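PDB 4CVU: beta-mannosidase from Trichoderma harzianum, which probably removes terminal, non-reducing beta-linked mannose residues from oligosaccharides and glycans by hydrolysis, as a fungal member of glycoside hydrolase family 2. Local coordinates for residues Q343-F348 and I432-D437; S410-N415 and D437-L442. One frame throughout, in Å; residues are numbered along the deposited sequence.

Interaction 1 of 2, residues Q343-F348 and I432-D437; sequences QRRVGF and IYDIAD. With CD (cadmium ion), chain R.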
ATOM      1  N   GLN A 343      -5.063 -37.602 -28.343  1.00 55.98           N
ATOM      2  CA  GLN A 343      -3.631 -37.409 -28.461  1.00 55.17           C
ATOM      3  C   GLN A 343      -3.028 -36.988 -27.125  1.00 53.43           C
ATOM      4  O   GLN A 343      -3.557 -36.123 -26.460  1.00 54.69           O
ATOM      5  CB  GLN A 343      -3.348 -36.354 -29.513  1.00 58.12           C
ATOM      6  CG  GLN A 343      -1.875 -36.144 -29.780  1.00 62.38           C
ATOM      7  CD  GLN A 343      -1.643 -35.164 -30.913  1.00 68.75           C
ATOM      8  OE1 GLN A 343      -2.430 -35.100 -31.870  1.00 78.25           O
ATOM      9  NE2 GLN A 343      -0.566 -34.396 -30.819  1.00 68.31           N
ATOM     10  N   ARG A 344      -1.938 -37.636 -26.745  1.00 51.73           N
ATOM     11  CA  ARG A 344      -1.149 -37.271 -25.592  1.00 49.78           C
ATOM     12  C   ARG A 344       0.338 -37.217 -25.952  1.00 47.73           C
ATOM     13  O   ARG A 344       0.775 -37.826 -26.930  1.00 49.92           O
ATOM     14  CB  ARG A 344      -1.388 -38.295 -24.473  1.00 47.80           C
ATOM     15  CG  ARG A 344      -2.799 -38.275 -23.875  1.00 47.53           C
ATOM     16  CD  ARG A 344      -3.166 -36.930 -23.276  1.00 46.65           C
ATOM     17  NE  ARG A 344      -4.430 -36.947 -22.548  1.00 45.45           N
ATOM     18  CZ  ARG A 344      -5.624 -36.671 -23.065  1.00 44.75           C
ATOM     19  NH1 ARG A 344      -5.766 -36.358 -24.329  1.00 46.27           N
ATOM     20  NH2 ARG A 344      -6.693 -36.701 -22.295  1.00 45.37           N
ATOM     21  N   ARG A 345       1.122 -36.507 -25.150  1.00 46.05           N
ATOM     22  CA  ARG A 345       2.578 -36.551 -25.280  1.00 44.78           C
ATOM     23  C   ARG A 345       3.148 -37.443 -24.175  1.00 43.52           C
ATOM     24  O   ARG A 345       2.819 -37.290 -23.006  1.00 44.17           O
ATOM     25  CB  ARG A 345       3.182 -35.147 -25.256  1.00 44.50           C
ATOM     26  CG  ARG A 345       4.687 -35.152 -25.503  1.00 46.21           C
ATOM     27  CD  ARG A 345       5.285 -33.768 -25.707  1.00 47.42           C
ATOM     28  NE  ARG A 345       5.242 -32.971 -24.488  1.00 46.92           N
ATOM     29  CZ  ARG A 345       5.741 -31.749 -24.335  1.00 47.20           C
ATOM     30  NH1 ARG A 345       6.368 -31.145 -25.331  1.00 47.28           N
ATOM     31  NH2 ARG A 345       5.633 -31.142 -23.153  1.00 45.23           N
ATOM     32  N   VAL A 346       3.988 -38.390 -24.556  1.00 44.05           N
ATOM     33  CA  VAL A 346       4.460 -39.431 -23.637  1.00 44.27           C
ATOM     34  C   VAL A 346       5.976 -39.635 -23.670  1.00 42.93           C
ATOM     35  O   VAL A 346       6.655 -39.147 -24.547  1.00 43.06           O
ATOM     36  CB  VAL A 346       3.751 -40.786 -23.946  1.00 44.64           C
ATOM     37  CG1 VAL A 346       2.243 -40.611 -23.890  1.00 43.29           C
ATOM     38  CG2 VAL A 346       4.152 -41.341 -25.313  1.00 46.53           C
ATOM     39  N   GLY A 347       6.488 -40.402 -22.712  1.00 44.14           N
ATOM     40  CA  GLY A 347       7.893 -40.804 -22.689  1.00 43.67           C
ATOM     41  C   GLY A 347       8.040 -42.287 -22.394  1.00 46.04           C
ATOM     42  O   GLY A 347       7.162 -42.903 -21.762  1.00 45.48           O
ATOM     43  N   PHE A 348       9.137 -42.859 -22.872  1.00 46.13           N
ATOM     44  CA  PHE A 348       9.507 -44.221 -22.570  1.00 46.55           C
ATOM     45  C   PHE A 348      10.563 -44.194 -21.499  1.00 45.78           C
ATOM     46  O   PHE A 348      11.702 -43.827 -21.757  1.00 47.96           O
ATOM     47  CB  PHE A 348      10.024 -44.944 -23.827  1.00 47.51           C
ATOM     48  CG  PHE A 348       8.956 -45.234 -24.822  1.00 48.15           C
ATOM     49  CD1 PHE A 348       8.570 -44.274 -25.743  1.00 49.01           C
ATOM     50  CD2 PHE A 348       8.321 -46.478 -24.839  1.00 48.84           C
ATOM     51  CE1 PHE A 348       7.571 -44.555 -26.669  1.00 50.54           C
ATOM     52  CE2 PHE A 348       7.324 -46.757 -25.746  1.00 49.29           C
ATOM     53  CZ  PHE A 348       6.949 -45.797 -26.663  1.00 50.48           C
ATOM     54  N   ILE A 432       0.914 -28.123 -16.473  1.00 39.33           N
ATOM     55  CA  ILE A 432       2.045 -27.965 -15.566  1.00 39.85           C
ATOM     56  C   ILE A 432       2.954 -29.210 -15.612  1.00 38.98           C
ATOM     57  O   ILE A 432       4.169 -29.071 -15.616  1.00 38.51           O
ATOM     58  CB  ILE A 432       1.586 -27.661 -14.114  1.00 38.60           C
ATOM     59  CG1 ILE A 432       0.891 -26.307 -14.067  1.00 39.60           C
ATOM     60  CG2 ILE A 432       2.784 -27.664 -13.166  1.00 40.13           C
ATOM     61  CD1 ILE A 432       0.364 -25.903 -12.704  1.00 39.09           C
ATOM     62  N   TYR A 433       2.366 -30.405 -15.608  1.00 38.08           N
ATOM     63  CA  TYR A 433       3.121 -31.642 -15.837  1.00 38.03           C
ATOM     64  C   TYR A 433       3.805 -31.581 -17.206  1.00 38.80           C
ATOM     65  O   TYR A 433       4.891 -32.087 -17.363  1.00 38.57           O
ATOM     66  CB  TYR A 433       2.235 -32.905 -15.757  1.00 37.43           C
ATOM     67  CG  TYR A 433       2.010 -33.445 -14.341  1.00 37.30           C
ATOM     68  CD1 TYR A 433       0.964 -32.984 -13.542  1.00 37.27           C
ATOM     69  CD2 TYR A 433       2.832 -34.438 -13.814  1.00 36.79           C
ATOM     70  CE1 TYR A 433       0.762 -33.476 -12.241  1.00 36.70           C
ATOM     71  CE2 TYR A 433       2.618 -34.950 -12.532  1.00 36.77           C
ATOM     72  CZ  TYR A 433       1.578 -34.466 -11.747  1.00 37.15           C
ATOM     73  OH  TYR A 433       1.351 -34.952 -10.459  1.00 36.28           O
ATOM     74  N   ASP A 434       3.181 -30.947 -18.197  1.00 38.01           N
ATOM     75  CA  ASP A 434       3.832 -30.773 -19.494  1.00 38.52           C
ATOM     76  C   ASP A 434       5.161 -30.058 -19.402  1.00 36.53           C
ATOM     77  O   ASP A 434       6.123 -30.428 -20.092  1.00 38.16           O
ATOM     78  CB  ASP A 434       2.953 -29.948 -20.444  1.00 39.73           C
ATOM     79  CG  ASP A 434       1.824 -30.741 -21.024  1.00 41.52           C
ATOM     80  OD1 ASP A 434       1.774 -32.004 -20.864  1.00 43.61           O
ATOM     81  OD2 ASP A 434       0.978 -30.068 -21.653  1.00 43.32           O
ATOM     82  N   ILE A 435       5.213 -29.025 -18.585  1.00 33.82           N
ATOM     83  CA  ILE A 435       6.405 -28.246 -18.409  1.00 33.21           C
ATOM     84  C   ILE A 435       7.462 -29.157 -17.761  1.00 33.62           C
ATOM     85  O   ILE A 435       8.614 -29.247 -18.184  1.00 33.84           O
ATOM     86  CB  ILE A 435       6.105 -27.014 -17.544  1.00 32.68           C
ATOM     87  CG1 ILE A 435       5.318 -26.001 -18.411  1.00 32.78           C
ATOM     88  CG2 ILE A 435       7.405 -26.364 -17.085  1.00 32.47           C
ATOM     89  CD1 ILE A 435       4.579 -24.960 -17.652  1.00 32.63           C
ATOM     90  N   ALA A 436       7.046 -29.858 -16.750  1.00 33.61           N
ATOM     91  CA  ALA A 436       7.977 -30.794 -16.070  1.00 33.79           C
ATOM     92  C   ALA A 436       8.512 -31.827 -17.058  1.00 35.48           C
ATOM     93  O   ALA A 436       9.717 -31.963 -17.237  1.00 35.95           O
ATOM     94  CB  ALA A 436       7.230 -31.454 -14.928  1.00 33.17           C
ATOM     95  N   ASP A 437       7.610 -32.502 -17.767  1.00 36.18           N
ATOM     96  CA  ASP A 437       7.971 -33.468 -18.814  1.00 37.83           C
ATOM     97  C   ASP A 437       9.121 -33.029 -19.715  1.00 39.07           C
ATOM     98  O   ASP A 437      10.122 -33.733 -19.879  1.00 39.18           O
ATOM     99  CB  ASP A 437       6.754 -33.702 -19.739  1.00 37.96           C
ATOM    100  CG  ASP A 437       5.683 -34.514 -19.120  1.00 38.43           C
ATOM    101  OD1 ASP A 437       5.869 -35.090 -18.021  1.00 37.05           O
ATOM    102  OD2 ASP A 437       4.612 -34.628 -19.774  1.00 38.41           O
TER
HETATM  103 CD    CD R1013      -0.400 -32.021 -22.357  1.00 52.77          CD
HETATM  104  O   HOH W   1       3.940 -33.480 -21.898  1.00 36.26           O
HETATM  105  O   HOH W   2       4.960 -36.997 -21.115  1.00 41.57           O
HETATM  106  O   HOH W   3      -0.188 -34.347 -23.416  1.00 37.39           O
HETATM  107  O   HOH W   4      -1.094 -30.774 -23.936  1.00 40.86           O
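Arg345 reaches from the strand to the helix, where its NH2 comes 3.2 Å from the backbone O of Asp434, which lies at the edge of the guanidinium close to its plane. The firmer link is a water that accepts from Arg345 NE at 2.9 Å. The same water donates to Asp434 OD1 at 2.8 Å and to Asp437 OD2, so one molecule joins the arginine to two carboxylates a helical turn apart. CG of Arg345 stands opposite the backbone N (chi1 -175°), and a bend at chi3 (68°) turns the guanidinium to the helix, where NH2 also bonds to Glu438.

Asp434 grips a cadmium ion with both oxygens, OD1 at 2.6 Å and OD2 at 2.5 Å. One of the metal's waters also accepts from the backbone N of Arg345, 3.1 Å away, and so brings the strand into the metal's second shell. Asp430, one turn earlier, shares the ion. Asp437 is held in turn by His478 and by the backbone N of Ser480.

The contact thus joins strand 340-346, an outermost strand of the seven-stranded antiparallel sheet, to helix 430-439, whose far side packs through Ile435 on helix 401-413.

Interaction 2 of 2, residues S410-N415 and D437-L442; sequences SVESQN and DERGVL. With CD (cadmium ion), chain T; CD (cadmium ion), chain V.
Glu412 and Arg439 form a salt bridge between the last turns of two helices, with Arg439 NH1 3.0 Å from Glu412 OE2. The bond is bent, with an N-H...O angle of 134°. It uses the anti lone pair of OE2, and the acceptor is tilted from the guanidinium plane; with the two planes 72° apart, this is a single-point bridge, unlike a paired, coplanar one. Arg439 is extended from CG to NE and passes across Glu412 at about a right angle, so that Glu412 OE2 also lies against the methylenes of Arg439, 3.4 Å from Arg439 CG.

The carboxylate has further work. OE1 binds a cadmium ion at 2.5 Å and accepts from Arg316, while OE2 takes a hydrogen bond from a water that is itself a ligand of that metal. The bend at chi2 (-149°) helps set the carboxylate between metal and arginine. Arg439 NH2, for its part, bonds to Asn405, one face of helix 401-413 thereby supplying both partners. On helix 430-439, Glu438 chelates a different cadmium ion with both oxygens.

Beneath the polar layer, CG1 of Val411 meets CG1 of Val441 at 4.2 Å. Both valines also rest on Leu419 of strand 418-421, and Phe408 adds to the packing around Val441. Each helix ends close by: Asn415, with positive phi, is the C-prime residue of a Schellman motif, while Gly440 leaves helical geometry with positive phi and turns the chain toward strand 442-446.

With a cadmium ion, Arg316 and Arg439 all near one carboxylate, Glu412 is probably stabilised as the anion, its charge divided between protein and metal partners.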
ATOM      1  N   SER A 410      13.749 -21.252 -12.345  1.00 34.95           N
ATOM      2  CA  SER A 410      14.434 -21.120 -11.045  1.00 34.89           C
ATOM      3  C   SER A 410      14.752 -22.488 -10.436  1.00 34.87           C
ATOM      4  O   SER A 410      15.748 -22.653  -9.715  1.00 35.95           O
ATOM      5  CB  SER A 410      13.574 -20.286 -10.067  1.00 34.63           C
ATOM      6  OG  SER A 410      13.485 -18.926 -10.496  1.00 34.98           O
ATOM      7  N   VAL A 411      13.881 -23.467 -10.712  1.00 35.96           N
ATOM      8  CA  VAL A 411      14.077 -24.868 -10.269  1.00 34.98           C
ATOM      9  C   VAL A 411      15.322 -25.496 -10.959  1.00 36.08           C
ATOM     10  O   VAL A 411      16.186 -26.105 -10.313  1.00 36.93           O
ATOM     11  CB  VAL A 411      12.815 -25.730 -10.558  1.00 35.10           C
ATOM     12  CG1 VAL A 411      13.106 -27.239 -10.431  1.00 35.45           C
ATOM     13  CG2 VAL A 411      11.661 -25.371  -9.620  1.00 34.81           C
ATOM     14  N   GLU A 412      15.378 -25.380 -12.278  1.00 36.82           N
ATOM     15  CA  GLU A 412      16.526 -25.903 -13.057  1.00 37.79           C
ATOM     16  C   GLU A 412      17.838 -25.250 -12.621  1.00 37.48           C
ATOM     17  O   GLU A 412      18.863 -25.947 -12.346  1.00 38.11           O
ATOM     18  CB  GLU A 412      16.312 -25.666 -14.537  1.00 37.24           C
ATOM     19  CG  GLU A 412      15.069 -26.345 -15.082  1.00 38.39           C
ATOM     20  CD  GLU A 412      15.237 -26.745 -16.525  1.00 40.84           C
ATOM     21  OE1 GLU A 412      16.098 -27.622 -16.751  1.00 37.90           O
ATOM     22  OE2 GLU A 412      14.543 -26.162 -17.405  1.00 40.37           O
ATOM     23  N   SER A 413      17.778 -23.922 -12.463  1.00 37.11           N
ATOM     24  CA  SER A 413      18.962 -23.156 -12.118  1.00 36.05           C
ATOM     25  C   SER A 413      19.561 -23.523 -10.767  1.00 36.59           C
ATOM     26  O   SER A 413      20.755 -23.293 -10.541  1.00 36.13           O
ATOM     27  CB  SER A 413      18.682 -21.682 -12.109  1.00 37.59           C
ATOM     28  OG  SER A 413      19.916 -20.984 -12.075  1.00 38.12           O
ATOM     29  N   GLN A 414      18.761 -24.088  -9.903  1.00 35.03           N
ATOM     30  CA  GLN A 414      19.182 -24.486  -8.576  1.00 35.81           C
ATOM     31  C   GLN A 414      19.726 -25.893  -8.590  1.00 35.49           C
ATOM     32  O   GLN A 414      20.065 -26.424  -7.571  1.00 37.49           O
ATOM     33  CB  GLN A 414      18.009 -24.414  -7.606  1.00 35.18           C
ATOM     34  CG  GLN A 414      17.637 -23.043  -7.051  1.00 34.37           C
ATOM     35  CD  GLN A 414      16.582 -23.145  -5.972  1.00 34.12           C
ATOM     36  OE1 GLN A 414      15.448 -22.857  -6.217  1.00 36.32           O
ATOM     37  NE2 GLN A 414      16.942 -23.626  -4.788  1.00 32.68           N
ATOM     38  N   ASN A 415      19.842 -26.453  -9.772  1.00 37.12           N
ATOM     39  CA  ASN A 415      20.274 -27.815 -10.049  1.00 38.46           C
ATOM     40  C   ASN A 415      19.319 -28.905  -9.538  1.00 37.97           C
ATOM     41  O   ASN A 415      19.784 -29.950  -9.159  1.00 38.07           O
ATOM     42  CB  ASN A 415      21.720 -28.060  -9.495  1.00 38.57           C
ATOM     43  CG  ASN A 415      22.755 -27.166 -10.139  1.00 40.20           C
ATOM     44  OD1 ASN A 415      22.897 -27.142 -11.334  1.00 39.78           O
ATOM     45  ND2 ASN A 415      23.440 -26.392  -9.349  1.00 40.10           N
ATOM     46  N   ASP A 437       7.610 -32.502 -17.767  1.00 36.18           N
ATOM     47  CA  ASP A 437       7.971 -33.468 -18.814  1.00 37.83           C
ATOM     48  C   ASP A 437       9.121 -33.029 -19.715  1.00 39.07           C
ATOM     49  O   ASP A 437      10.122 -33.733 -19.879  1.00 39.18           O
ATOM     50  CB  ASP A 437       6.754 -33.702 -19.739  1.00 37.96           C
ATOM     51  CG  ASP A 437       5.683 -34.514 -19.120  1.00 38.43           C
ATOM     52  OD1 ASP A 437       5.869 -35.090 -18.021  1.00 37.05           O
ATOM     53  OD2 ASP A 437       4.612 -34.628 -19.774  1.00 38.41           O
ATOM     54  N   GLU A 438       8.963 -31.863 -20.334  1.00 39.08           N
ATOM     55  CA  GLU A 438       9.919 -31.407 -21.327  1.00 39.78           C
ATOM     56  C   GLU A 438      11.229 -30.874 -20.780  1.00 39.70           C
ATOM     57  O   GLU A 438      12.238 -30.906 -21.485  1.00 39.85           O
ATOM     58  CB  GLU A 438       9.267 -30.362 -22.223  1.00 39.45           C
ATOM     59  CG  GLU A 438       8.990 -29.065 -21.515  1.00 39.95           C
ATOM     60  CD  GLU A 438       7.979 -28.215 -22.260  1.00 42.02           C
ATOM     61  OE1 GLU A 438       7.470 -28.694 -23.294  1.00 42.17           O
ATOM     62  OE2 GLU A 438       7.646 -27.105 -21.793  1.00 40.43           O
ATOM     63  N   ARG A 439      11.222 -30.382 -19.542  1.00 39.98           N
ATOM     64  CA  ARG A 439      12.425 -29.914 -18.862  1.00 39.12           C
ATOM     65  C   ARG A 439      13.145 -31.023 -18.090  1.00 39.59           C
ATOM     66  O   ARG A 439      14.299 -30.853 -17.698  1.00 40.06           O
ATOM     67  CB  ARG A 439      12.064 -28.804 -17.850  1.00 39.06           C
ATOM     68  CG  ARG A 439      11.615 -27.514 -18.500  1.00 39.26           C
ATOM     69  CD  ARG A 439      11.088 -26.546 -17.467  1.00 39.94           C
ATOM     70  NE  ARG A 439      10.659 -25.264 -18.049  1.00 40.26           N
ATOM     71  CZ  ARG A 439      11.304 -24.101 -17.930  1.00 40.71           C
ATOM     72  NH1 ARG A 439      12.462 -24.017 -17.274  1.00 40.75           N
ATOM     73  NH2 ARG A 439      10.778 -23.000 -18.468  1.00 40.68           N
ATOM     74  N   GLY A 440      12.459 -32.113 -17.801  1.00 38.58           N
ATOM     75  CA  GLY A 440      13.097 -33.209 -17.055  1.00 39.46           C
ATOM     76  C   GLY A 440      13.118 -33.114 -15.537  1.00 39.10           C
ATOM     77  O   GLY A 440      14.065 -33.582 -14.889  1.00 39.29           O
ATOM     78  N   VAL A 441      12.076 -32.515 -14.958  1.00 37.81           N
ATOM     79  CA  VAL A 441      11.959 -32.430 -13.518  1.00 36.73           C
ATOM     80  C   VAL A 441      11.018 -33.542 -13.059  1.00 35.52           C
ATOM     81  O   VAL A 441       9.837 -33.578 -13.425  1.00 34.69           O
ATOM     82  CB  VAL A 441      11.462 -31.019 -13.100  1.00 37.04           C
ATOM     83  CG1 VAL A 441      11.408 -30.860 -11.595  1.00 37.75           C
ATOM     84  CG2 VAL A 441      12.313 -29.910 -13.735  1.00 39.10           C
ATOM     85  N   LEU A 442      11.518 -34.481 -12.242  1.00 34.48           N
ATOM     86  CA  LEU A 442      10.643 -35.527 -11.708  1.00 33.69           C
ATOM     87  C   LEU A 442       9.655 -34.937 -10.739  1.00 33.89           C
ATOM     88  O   LEU A 442      10.055 -34.094  -9.910  1.00 34.76           O
ATOM     89  CB  LEU A 442      11.481 -36.618 -10.978  1.00 33.55           C
ATOM     90  CG  LEU A 442      12.297 -37.503 -11.928  1.00 33.70           C
ATOM     91  CD1 LEU A 442      13.227 -38.449 -11.150  1.00 33.77           C
ATOM     92  CD2 LEU A 442      11.364 -38.315 -12.808  1.00 33.88           C
TER
HETATM   93 CD    CD T1015      17.036 -27.542 -19.084  1.00 51.19          CD
HETATM   94 CD    CD V1017       6.106 -26.322 -23.388  1.00 81.63          CD
HETATM   95  O   HOH W   5      15.408 -26.509 -20.035  1.00 42.05           O
HETATM   96  O   HOH W   6      18.959 -28.581 -18.316  1.00 33.84           O
HETATM   97  O   HOH W   7       5.021 -25.751 -25.489  1.00 60.17           O

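Helix 430-439 is the element common to both interactions, whose centres lie about 14 Å apart. Asp437 belongs to both, and a salt bridge between Arg345 NH2 of interaction 1 and Glu438 OE1 of interaction 2 connects them directly. Along the chain the segments alternate: 343-348, 410-415, 432-437, then 437-442. Interaction 1 ties the helix back to the antiparallel sheet of the preceding beta-sandwich domain, whereas interaction 2 packs it against helix 401-413, beside parallel strands 418-421 and 442-446. These successive helices and strands form beta-alpha units of the family's (beta/alpha)8 barrel. One helix therefore serves at once as part of the barrel wall and as an interface with a neighbouring domain.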